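Local coordinates for thioesterase domain-containing protein (Pseudomonas aeruginosa, PDB 3F1T), which is of unconfirmed function but belongs to the hotdog-fold thioesterases and probably hydrolyses an acyl-CoA thioester, perhaps 1,4-dihydroxy-2-naphthoyl-CoA, at residues P93-K98 with Y121-G126; L37-S42 with G57-L62; D85-Y90 with H131-F136. One frame throughout, in Å; residues are numbered along the deposited sequence.

How the contacts relate
All three contacts belong to one hotdog domain, a curved antiparallel sheet packed around helix 56-70. Along the chain contact 2 comes first, joining strand 34-39 to the start of that helix. Strand 83-90 then pairs with strand 130-137 in contact 3, and between these two strands the chain makes contact 1, where the loops after strands 83-90 and 113-121 meet. Contact 2 lies centrally, about 11 Å centre to centre from contact 1, which it meets through Y41, and about 15 Å from contact 3, which it meets where I59 and T60 touch Y90 and I88. Contacts 1 and 3 have centres about 19 Å apart. Contact 3 carries the sheet into a second subunit.

Contact 1: residues P93-K98 with Y121-G126; sequences PAEPHK and YQDDPG
Strand 113-121 ends at Y121, and the contact starts one residue later with Q122, the buried member of an otherwise surface-lying pair of loops. Its side chain runs out extended (chi2 172°) and lays its amide against the backbone of the loop 95-98. OE1 takes the N-H of E95 on an in-plane lone pair, 2.7 Å from E95 N. On the other side of the amide, Q122 NE2 gives a fairly straight bond to E95 O at 2.8 Å and reaches K98 O at 3.0 Å, the latter from above the carbonyl plane. One glutamine thus satisfies three main-chain groups and fixes its own flip, and a water bridges Q122 OE1 to E95 OE2, donating to both. In the hotdog fold these are the loops that follow strands 83-90 and 113-121, and Q122 ties them together while also packing on I129. D123 comes next, exposed to solvent. Its OD1 receives K98 NZ at 2.9 Å through the syn lone pair, while E95 OE1 takes the same ammonium, also syn. The two carboxylates, their planes 71° apart, bring E95 OE1 to 3.7 Å from D123 OD1, a repulsion that the shared lysine charge should offset.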
loop_
_atom_site.group_PDB
_atom_site.type_symbol
_atom_site.label_atom_id
_atom_site.label_comp_id
_atom_site.label_asym_id
_atom_site.label_seq_id
_atom_site.Cartn_x
_atom_site.Cartn_y
_atom_site.Cartn_z
ATOM N N PRO B 93 -10.431 -11.717 -10.552
ATOM C CA PRO B 93 -10.659 -11.004 -11.805
ATOM C C PRO B 93 -12.126 -10.621 -11.961
ATOM O O PRO B 93 -13.006 -11.305 -11.433
ATOM C CB PRO B 93 -10.242 -12.021 -12.874
ATOM C CG PRO B 93 -10.356 -13.353 -12.202
ATOM C CD PRO B 93 -10.045 -13.125 -10.757
ATOM N N ALA B 94 -12.377 -9.472 -12.574
ATOM C CA ALA B 94 -13.740 -9.085 -12.892
ATOM C C ALA B 94 -14.390 -10.084 -13.859
ATOM O O ALA B 94 -13.704 -10.696 -14.681
ATOM C CB ALA B 94 -13.764 -7.659 -13.463
ATOM N N GLU B 95 -15.698 -10.297 -13.722
ATOM C CA GLU B 95 -16.458 -11.050 -14.726
ATOM C C GLU B 95 -16.661 -10.220 -15.982
ATOM O O GLU B 95 -16.889 -9.013 -15.900
ATOM C CB GLU B 95 -17.819 -11.470 -14.180
ATOM C CG GLU B 95 -17.747 -12.437 -13.019
ATOM C CD GLU B 95 -19.037 -12.475 -12.221
ATOM O OE1 GLU B 95 -20.091 -12.801 -12.816
ATOM O OE2 GLU B 95 -19.009 -12.128 -11.014
ATOM N N PRO B 96 -16.538 -10.853 -17.158
ATOM C CA PRO B 96 -16.762 -10.127 -18.404
ATOM C C PRO B 96 -18.234 -9.791 -18.635
ATOM O O PRO B 96 -19.106 -10.394 -18.022
ATOM C CB PRO B 96 -16.246 -11.096 -19.477
ATOM C CG PRO B 96 -16.292 -12.445 -18.838
ATOM C CD PRO B 96 -15.999 -12.206 -17.390
ATOM N N HIS B 97 -18.488 -8.759 -19.434
ATOM C CA HIS B 97 -19.852 -8.359 -19.794
ATOM C C HIS B 97 -20.714 -7.994 -18.591
ATOM O O HIS B 97 -21.932 -8.173 -18.618
ATOM C CB HIS B 97 -20.550 -9.447 -20.630
ATOM C CG HIS B 97 -19.828 -9.796 -21.893
ATOM N ND1 HIS B 97 -19.089 -10.954 -22.033
ATOM C CD2 HIS B 97 -19.708 -9.128 -23.067
ATOM C CE1 HIS B 97 -18.558 -10.991 -23.242
ATOM N NE2 HIS B 97 -18.932 -9.903 -23.895
ATOM N N LYS B 98 -20.089 -7.443 -17.553
ATOM C CA LYS B 98 -20.829 -6.982 -16.385
ATOM C C LYS B 98 -20.304 -5.639 -15.905
ATOM O O LYS B 98 -19.097 -5.421 -15.852
ATOM C CB LYS B 98 -20.768 -8.017 -15.256
ATOM C CG LYS B 98 -21.857 -9.102 -15.342
ATOM C CD LYS B 98 -21.764 -10.089 -14.190
ATOM C CE LYS B 98 -22.532 -11.350 -14.513
ATOM N NZ LYS B 98 -22.347 -12.423 -13.481
ATOM N N TYR B 121 -16.963 -4.174 -7.083
ATOM C CA TYR B 121 -17.743 -5.398 -7.137
ATOM C C TYR B 121 -18.655 -5.362 -8.359
ATOM O O TYR B 121 -18.720 -4.356 -9.057
ATOM C CB TYR B 121 -18.548 -5.567 -5.840
ATOM C CG TYR B 121 -19.626 -4.523 -5.654
ATOM C CD1 TYR B 121 -20.929 -4.794 -6.033
ATOM C CD2 TYR B 121 -19.314 -3.214 -5.289
ATOM C CE1 TYR B 121 -21.921 -3.851 -5.912
ATOM C CE2 TYR B 121 -20.310 -2.266 -5.131
ATOM C CZ TYR B 121 -21.613 -2.595 -5.470
ATOM O OH TYR B 121 -22.633 -1.678 -5.393
ATOM N N GLN B 122 -19.288 -6.482 -8.668
ATOM C CA GLN B 122 -20.156 -6.538 -9.826
ATOM C C GLN B 122 -21.572 -6.914 -9.463
ATOM O O GLN B 122 -22.474 -6.080 -9.548
ATOM C CB GLN B 122 -19.584 -7.440 -10.909
ATOM C CG GLN B 122 -18.526 -6.724 -11.708
ATOM C CD GLN B 122 -17.801 -7.637 -12.649
ATOM O OE1 GLN B 122 -17.328 -8.703 -12.262
ATOM N NE2 GLN B 122 -17.712 -7.230 -13.909
ATOM N N ASP B 123 -21.779 -8.152 -9.039
ATOM C CA ASP B 123 -23.137 -8.628 -8.804
ATOM C C ASP B 123 -23.616 -8.203 -7.424
ATOM O O ASP B 123 -24.450 -7.301 -7.295
ATOM C CB ASP B 123 -23.217 -10.145 -8.953
ATOM C CG ASP B 123 -23.380 -10.574 -10.391
ATOM O OD1 ASP B 123 -22.883 -11.671 -10.733
ATOM O OD2 ASP B 123 -23.953 -9.793 -11.189
ATOM N N ASP B 124 -23.007 -8.775 -6.392
ATOM C CA ASP B 124 -23.253 -8.312 -5.032
ATOM C C ASP B 124 -21.956 -7.943 -4.306
ATOM O O ASP B 124 -20.913 -8.573 -4.512
ATOM C CB ASP B 124 -24.042 -9.358 -4.250
ATOM N N PRO B 125 -22.037 -6.950 -3.409
ATOM C CA PRO B 125 -20.898 -6.455 -2.645
ATOM C C PRO B 125 -20.181 -7.561 -1.882
ATOM O O PRO B 125 -19.159 -7.311 -1.245
ATOM C CB PRO B 125 -21.537 -5.473 -1.662
ATOM C CG PRO B 125 -22.788 -5.030 -2.333
ATOM C CD PRO B 125 -23.278 -6.221 -3.094
ATOM N N GLY B 126 -20.725 -8.771 -1.935
ATOM C CA GLY B 126 -20.313 -9.825 -1.017
ATOM C C GLY B 126 -18.910 -10.325 -1.306
ATOM O O GLY B 126 -18.109 -10.534 -0.382
HETATM O O HOH W 1 -17.003 -9.928 -9.736
#

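Contact 2: residues L37-S42 with G57-L62; sequences LRLPYS and GAITTL
Two leucines of strand 34-39, L37 and L39, face helix 56-70, and L62 of the helix pushes its forked end between them. With CG anti to the backbone N (chi1 165°), L62 sends CD1 against L37, 3.7 Å from L37 CB, and the same methyl lies against the strand backbone, 4.1 Å from L39 N. Its other branch, CD2, settles beside L39, 4.2 Å from L39 CB. L39 answers in kind: its CG is also anti to the backbone N, and CD2 reaches forward onto the helix, one turn before L62, where the small side chain of A58 leaves a shallow hollow. There L39 CD2 meets A58 CB at 3.8 Å and touches I59 more loosely, 4.3 Å from I59 CG1. The contact is purely apolar. Strand 37-39 and helix 57-62 run nearly antiparallel, 163° between their directions, their axes 9.2 Å apart at closest approach, a gap that the leucines bridge. R38, between them, points its CB away from the helix. Around this layer L37 also packs on V27, T65 and T66, and L39 on L23 and L25; the strand hydrogen-bonds to strand 100-109, and farther round the helix leans on strand 83-90.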
loop_
_atom_site.group_PDB
_atom_site.type_symbol
_atom_site.label_atom_id
_atom_site.label_comp_id
_atom_site.label_asym_id
_atom_site.label_seq_id
_atom_site.Cartn_x
_atom_site.Cartn_y
_atom_site.Cartn_z
ATOM N N LEU B 37 -20.455 4.531 -7.186
ATOM C CA LEU B 37 -20.347 4.852 -8.594
ATOM C C LEU B 37 -20.493 3.579 -9.408
ATOM O O LEU B 37 -20.158 2.492 -8.938
ATOM C CB LEU B 37 -18.978 5.487 -8.888
ATOM C CG LEU B 37 -18.880 7.011 -8.876
ATOM C CD1 LEU B 37 -19.302 7.559 -7.536
ATOM C CD2 LEU B 37 -17.485 7.490 -9.251
ATOM N N ARG B 38 -20.727 3.758 -10.700
ATOM C CA ARG B 38 -20.744 2.666 -11.632
ATOM C C ARG B 38 -19.874 2.956 -12.866
ATOM O O ARG B 38 -19.954 4.027 -13.453
ATOM C CB ARG B 38 -22.183 2.349 -12.041
ATOM C CG ARG B 38 -22.287 1.204 -13.017
ATOM C CD ARG B 38 -23.650 1.143 -13.654
ATOM N NE ARG B 38 -23.877 2.246 -14.583
ATOM C CZ ARG B 38 -24.884 2.273 -15.452
ATOM N NH1 ARG B 38 -25.667 1.217 -15.583
ATOM N NH2 ARG B 38 -25.092 3.340 -16.202
ATOM N N LEU B 39 -19.109 1.953 -13.288
ATOM C CA LEU B 39 -18.445 1.944 -14.582
ATOM C C LEU B 39 -19.144 0.958 -15.529
ATOM O O LEU B 39 -19.046 -0.249 -15.349
ATOM C CB LEU B 39 -16.985 1.548 -14.380
ATOM C CG LEU B 39 -16.133 1.116 -15.578
ATOM C CD1 LEU B 39 -15.759 2.342 -16.417
ATOM C CD2 LEU B 39 -14.875 0.416 -15.067
ATOM N N PRO B 40 -19.803 1.472 -16.583
ATOM C CA PRO B 40 -20.397 0.601 -17.604
ATOM C C PRO B 40 -19.325 -0.150 -18.401
ATOM O O PRO B 40 -18.378 0.462 -18.894
ATOM C CB PRO B 40 -21.153 1.585 -18.511
ATOM C CG PRO B 40 -20.455 2.870 -18.342
ATOM C CD PRO B 40 -19.921 2.901 -16.931
ATOM N N TYR B 41 -19.444 -1.468 -18.496
ATOM C CA TYR B 41 -18.343 -2.276 -19.024
ATOM C C TYR B 41 -17.965 -1.968 -20.478
ATOM O O TYR B 41 -16.790 -2.020 -20.837
ATOM C CB TYR B 41 -18.585 -3.778 -18.809
ATOM C CG TYR B 41 -19.572 -4.414 -19.760
ATOM C CD1 TYR B 41 -19.168 -4.852 -21.022
ATOM C CD2 TYR B 41 -20.870 -4.704 -19.349
ATOM C CE1 TYR B 41 -20.041 -5.522 -21.861
ATOM C CE2 TYR B 41 -21.756 -5.348 -20.189
ATOM C CZ TYR B 41 -21.332 -5.771 -21.438
ATOM O OH TYR B 41 -22.204 -6.431 -22.277
ATOM N N SER B 42 -18.947 -1.591 -21.294
ATOM C CA SER B 42 -18.701 -1.344 -22.711
ATOM C C SER B 42 -17.669 -0.246 -22.930
ATOM O O SER B 42 -17.006 -0.204 -23.959
ATOM C CB SER B 42 -19.999 -0.974 -23.428
ATOM O OG SER B 42 -20.683 0.052 -22.724
ATOM N N GLY B 57 -7.051 -0.707 -15.441
ATOM C CA GLY B 57 -6.848 0.733 -15.247
ATOM C C GLY B 57 -8.133 1.539 -15.201
ATOM O O GLY B 57 -8.176 2.617 -14.617
ATOM N N ALA B 58 -9.177 1.025 -15.847
ATOM C CA ALA B 58 -10.524 1.587 -15.732
ATOM C C ALA B 58 -11.038 1.504 -14.301
ATOM O O ALA B 58 -11.625 2.461 -13.782
ATOM C CB ALA B 58 -11.498 0.873 -16.701
ATOM N N ILE B 59 -10.868 0.333 -13.687
ATOM C CA ILE B 59 -11.300 0.105 -12.315
ATOM C C ILE B 59 -10.510 0.912 -11.300
ATOM O O ILE B 59 -11.087 1.420 -10.349
ATOM C CB ILE B 59 -11.257 -1.379 -11.932
ATOM C CG1 ILE B 59 -12.344 -2.147 -12.684
ATOM C CG2 ILE B 59 -11.433 -1.543 -10.427
ATOM C CD1 ILE B 59 -11.974 -3.579 -12.942
ATOM N N THR B 60 -9.236 1.170 -11.583
ATOM C CA THR B 60 -8.469 2.126 -10.788
ATOM C C THR B 60 -9.125 3.494 -10.793
ATOM O O THR B 60 -9.194 4.166 -9.764
ATOM C CB THR B 60 -7.029 2.303 -11.331
ATOM O OG1 THR B 60 -6.290 1.105 -11.102
ATOM C CG2 THR B 60 -6.326 3.472 -10.627
ATOM N N THR B 61 -9.374 4.011 -11.990
ATOM C CA THR B 61 -10.046 5.291 -12.112
ATOM C C THR B 61 -11.362 5.273 -11.347
ATOM O O THR B 61 -11.675 6.212 -10.625
ATOM C CB THR B 61 -10.328 5.632 -13.589
ATOM O OG1 THR B 61 -9.084 5.720 -14.302
ATOM C CG2 THR B 61 -11.054 6.957 -13.684
ATOM N N LEU B 62 -12.158 4.225 -11.547
ATOM C CA LEU B 62 -13.449 4.109 -10.872
ATOM C C LEU B 62 -13.242 4.283 -9.377
ATOM O O LEU B 62 -13.942 5.063 -8.721
ATOM C CB LEU B 62 -14.102 2.754 -11.176
ATOM C CG LEU B 62 -15.278 2.351 -10.271
ATOM C CD1 LEU B 62 -16.478 3.291 -10.471
ATOM C CD2 LEU B 62 -15.667 0.897 -10.477
#

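Contact 3: residues D85-Y90 with H131-F136; sequences DLRIDY and HVVGAF
V132 sits across from I88 in a non-hydrogen-bonded antiparallel pair, their side chains side by side and pointing the same way, toward helix 56-70. I88 CG2 lies 3.9 Å from V132 CG2, while the other valine methyl, CG1, is met obliquely by L86, whose CD1 approaches to 3.9 Å. L86 stands opposite G134, and its CD1 leans across to the neighbouring strand, 4.2 Å from G134 CA. On the reverse face R87 and V133 also run alongside each other. R87 leaves in the crowded position, CG between the backbone N and the carbonyl carbon (chi1 68°), then stretches out straight to NE, so V133 CG2 comes over one face of the guanidinium. At the guanidinium edge, in its plane, NH1 makes a salt bridge to D89 OD2 at 2.7 Å, meeting that oxygen from above the carboxylate plane. The backbones join through D85-A135, R87-V133 and D89-H131. R87 N lies almost on the extension of the V133 C=O, 2.8 Å from V133 O, whereas the bond from D85 N to A135 O is weak. Strand 83-90 continues the sheet into the second subunit, and R87 NE makes a salt bridge to D89 of a third, so its face belongs to a tetramer interface. The buried guanidinium, between D89 of its own chain and D89 of the third subunit, probably favours ionised D89, which nearby D85 of the second subunit would oppose.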
loop_
_atom_site.group_PDB
_atom_site.type_symbol
_atom_site.label_atom_id
_atom_site.label_comp_id
_atom_site.label_asym_id
_atom_site.label_seq_id
_atom_site.Cartn_x
_atom_site.Cartn_y
_atom_site.Cartn_z
ATOM N N ASP B 85 -2.696 9.205 -1.154
ATOM C CA ASP B 85 -2.269 7.799 -1.154
ATOM C C ASP B 85 -3.442 6.939 -1.590
ATOM O O ASP B 85 -4.594 7.233 -1.264
ATOM C CB ASP B 85 -1.813 7.361 0.239
ATOM C CG ASP B 85 -0.694 8.227 0.781
ATOM O OD1 ASP B 85 -0.983 9.127 1.622
ATOM O OD2 ASP B 85 0.481 7.990 0.384
ATOM N N LEU B 86 -3.163 5.983 -2.470
ATOM C CA LEU B 86 -4.176 5.025 -2.886
ATOM C C LEU B 86 -3.569 3.636 -2.911
ATOM O O LEU B 86 -2.463 3.446 -3.432
ATOM C CB LEU B 86 -4.723 5.412 -4.258
ATOM C CG LEU B 86 -6.033 4.782 -4.737
ATOM C CD1 LEU B 86 -7.201 5.402 -4.004
ATOM C CD2 LEU B 86 -6.168 4.988 -6.247
ATOM N N ARG B 87 -4.235 2.680 -2.269
ATOM C CA ARG B 87 -3.976 1.299 -2.602
ATOM C C ARG B 87 -5.201 0.512 -3.032
ATOM O O ARG B 87 -6.293 0.661 -2.459
ATOM C CB ARG B 87 -3.221 0.586 -1.493
ATOM C CG ARG B 87 -4.017 0.390 -0.245
ATOM C CD ARG B 87 -3.482 -0.849 0.456
ATOM N NE ARG B 87 -4.157 -1.089 1.718
ATOM C CZ ARG B 87 -5.028 -2.071 1.921
ATOM N NH1 ARG B 87 -5.323 -2.915 0.942
ATOM N NH2 ARG B 87 -5.579 -2.216 3.118
ATOM N N ILE B 88 -5.022 -0.219 -4.131
ATOM C CA ILE B 88 -6.025 -1.118 -4.682
ATOM C C ILE B 88 -5.415 -2.517 -4.739
ATOM O O ILE B 88 -4.289 -2.695 -5.203
ATOM C CB ILE B 88 -6.381 -0.722 -6.130
ATOM C CG1 ILE B 88 -6.665 0.781 -6.205
ATOM C CG2 ILE B 88 -7.604 -1.520 -6.617
ATOM C CD1 ILE B 88 -7.251 1.214 -7.543
ATOM N N ASP B 89 -6.137 -3.496 -4.205
ATOM C CA ASP B 89 -5.665 -4.874 -4.171
ATOM C C ASP B 89 -6.762 -5.786 -4.702
ATOM O O ASP B 89 -7.844 -5.881 -4.111
ATOM C CB ASP B 89 -5.302 -5.262 -2.734
ATOM C CG ASP B 89 -4.111 -4.485 -2.205
ATOM O OD1 ASP B 89 -2.967 -4.804 -2.601
ATOM O OD2 ASP B 89 -4.315 -3.488 -1.488
ATOM N N TYR B 90 -6.517 -6.370 -5.866
ATOM C CA TYR B 90 -7.495 -7.208 -6.552
ATOM C C TYR B 90 -7.557 -8.582 -5.910
ATOM O O TYR B 90 -6.526 -9.209 -5.681
ATOM C CB TYR B 90 -7.141 -7.335 -8.039
ATOM C CG TYR B 90 -7.472 -6.095 -8.837
ATOM C CD1 TYR B 90 -8.703 -5.958 -9.477
ATOM C CD2 TYR B 90 -6.571 -5.041 -8.923
ATOM C CE1 TYR B 90 -9.047 -4.778 -10.122
ATOM C CE2 TYR B 90 -6.901 -3.871 -9.565
ATOM C CZ TYR B 90 -8.131 -3.757 -10.196
ATOM O OH TYR B 90 -8.450 -2.599 -10.883
ATOM N N HIS B 131 -10.173 -4.474 -3.047
ATOM C CA HIS B 131 -10.262 -3.587 -1.893
ATOM C C HIS B 131 -9.385 -2.365 -2.113
ATOM O O HIS B 131 -8.293 -2.471 -2.673
ATOM C CB HIS B 131 -9.817 -4.330 -0.634
ATOM C CG HIS B 131 -10.843 -5.289 -0.109
ATOM N ND1 HIS B 131 -10.805 -6.639 -0.395
ATOM C CD2 HIS B 131 -12.045 -5.066 0.472
ATOM C CE1 HIS B 131 -11.893 -7.220 0.076
ATOM N NE2 HIS B 131 -12.665 -6.288 0.603
ATOM N N VAL B 132 -9.808 -1.229 -1.561
ATOM C CA VAL B 132 -9.153 0.053 -1.823
ATOM C C VAL B 132 -9.159 0.878 -0.550
ATOM O O VAL B 132 -10.158 0.894 0.175
ATOM C CB VAL B 132 -9.914 0.862 -2.903
ATOM C CG1 VAL B 132 -9.153 2.111 -3.255
ATOM C CG2 VAL B 132 -10.113 0.021 -4.117
ATOM N N VAL B 133 -8.046 1.558 -0.282
ATOM C CA VAL B 133 -7.966 2.535 0.812
ATOM C C VAL B 133 -7.207 3.727 0.262
ATOM O O VAL B 133 -6.267 3.560 -0.523
ATOM C CB VAL B 133 -7.193 1.951 2.020
ATOM C CG1 VAL B 133 -6.956 3.014 3.047
ATOM C CG2 VAL B 133 -7.961 0.785 2.635
ATOM N N GLY B 134 -7.721 4.923 0.516
ATOM C CA GLY B 134 -7.018 6.127 0.091
ATOM C C GLY B 134 -7.096 7.236 1.116
ATOM O O GLY B 134 -7.935 7.205 2.011
ATOM N N ALA B 135 -6.234 8.230 0.958
ATOM C CA ALA B 135 -6.217 9.394 1.837
ATOM C C ALA B 135 -6.211 10.619 0.958
ATOM O O ALA B 135 -5.601 10.622 -0.112
ATOM C CB ALA B 135 -4.971 9.379 2.716
ATOM N N PHE B 136 -6.896 11.661 1.406
ATOM C CA PHE B 136 -7.188 12.793 0.558
ATOM C C PHE B 136 -6.918 14.078 1.311
ATOM O O PHE B 136 -7.210 14.187 2.503
ATOM C CB PHE B 136 -8.649 12.727 0.088
ATOM C CG PHE B 136 -8.904 11.628 -0.902
ATOM C CD1 PHE B 136 -8.710 11.844 -2.257
ATOM C CD2 PHE B 136 -9.203 10.346 -0.469
ATOM C CE1 PHE B 136 -8.785 10.793 -3.158
ATOM C CE2 PHE B 136 -9.277 9.295 -1.356
ATOM C CZ PHE B 136 -9.092 9.520 -2.706
#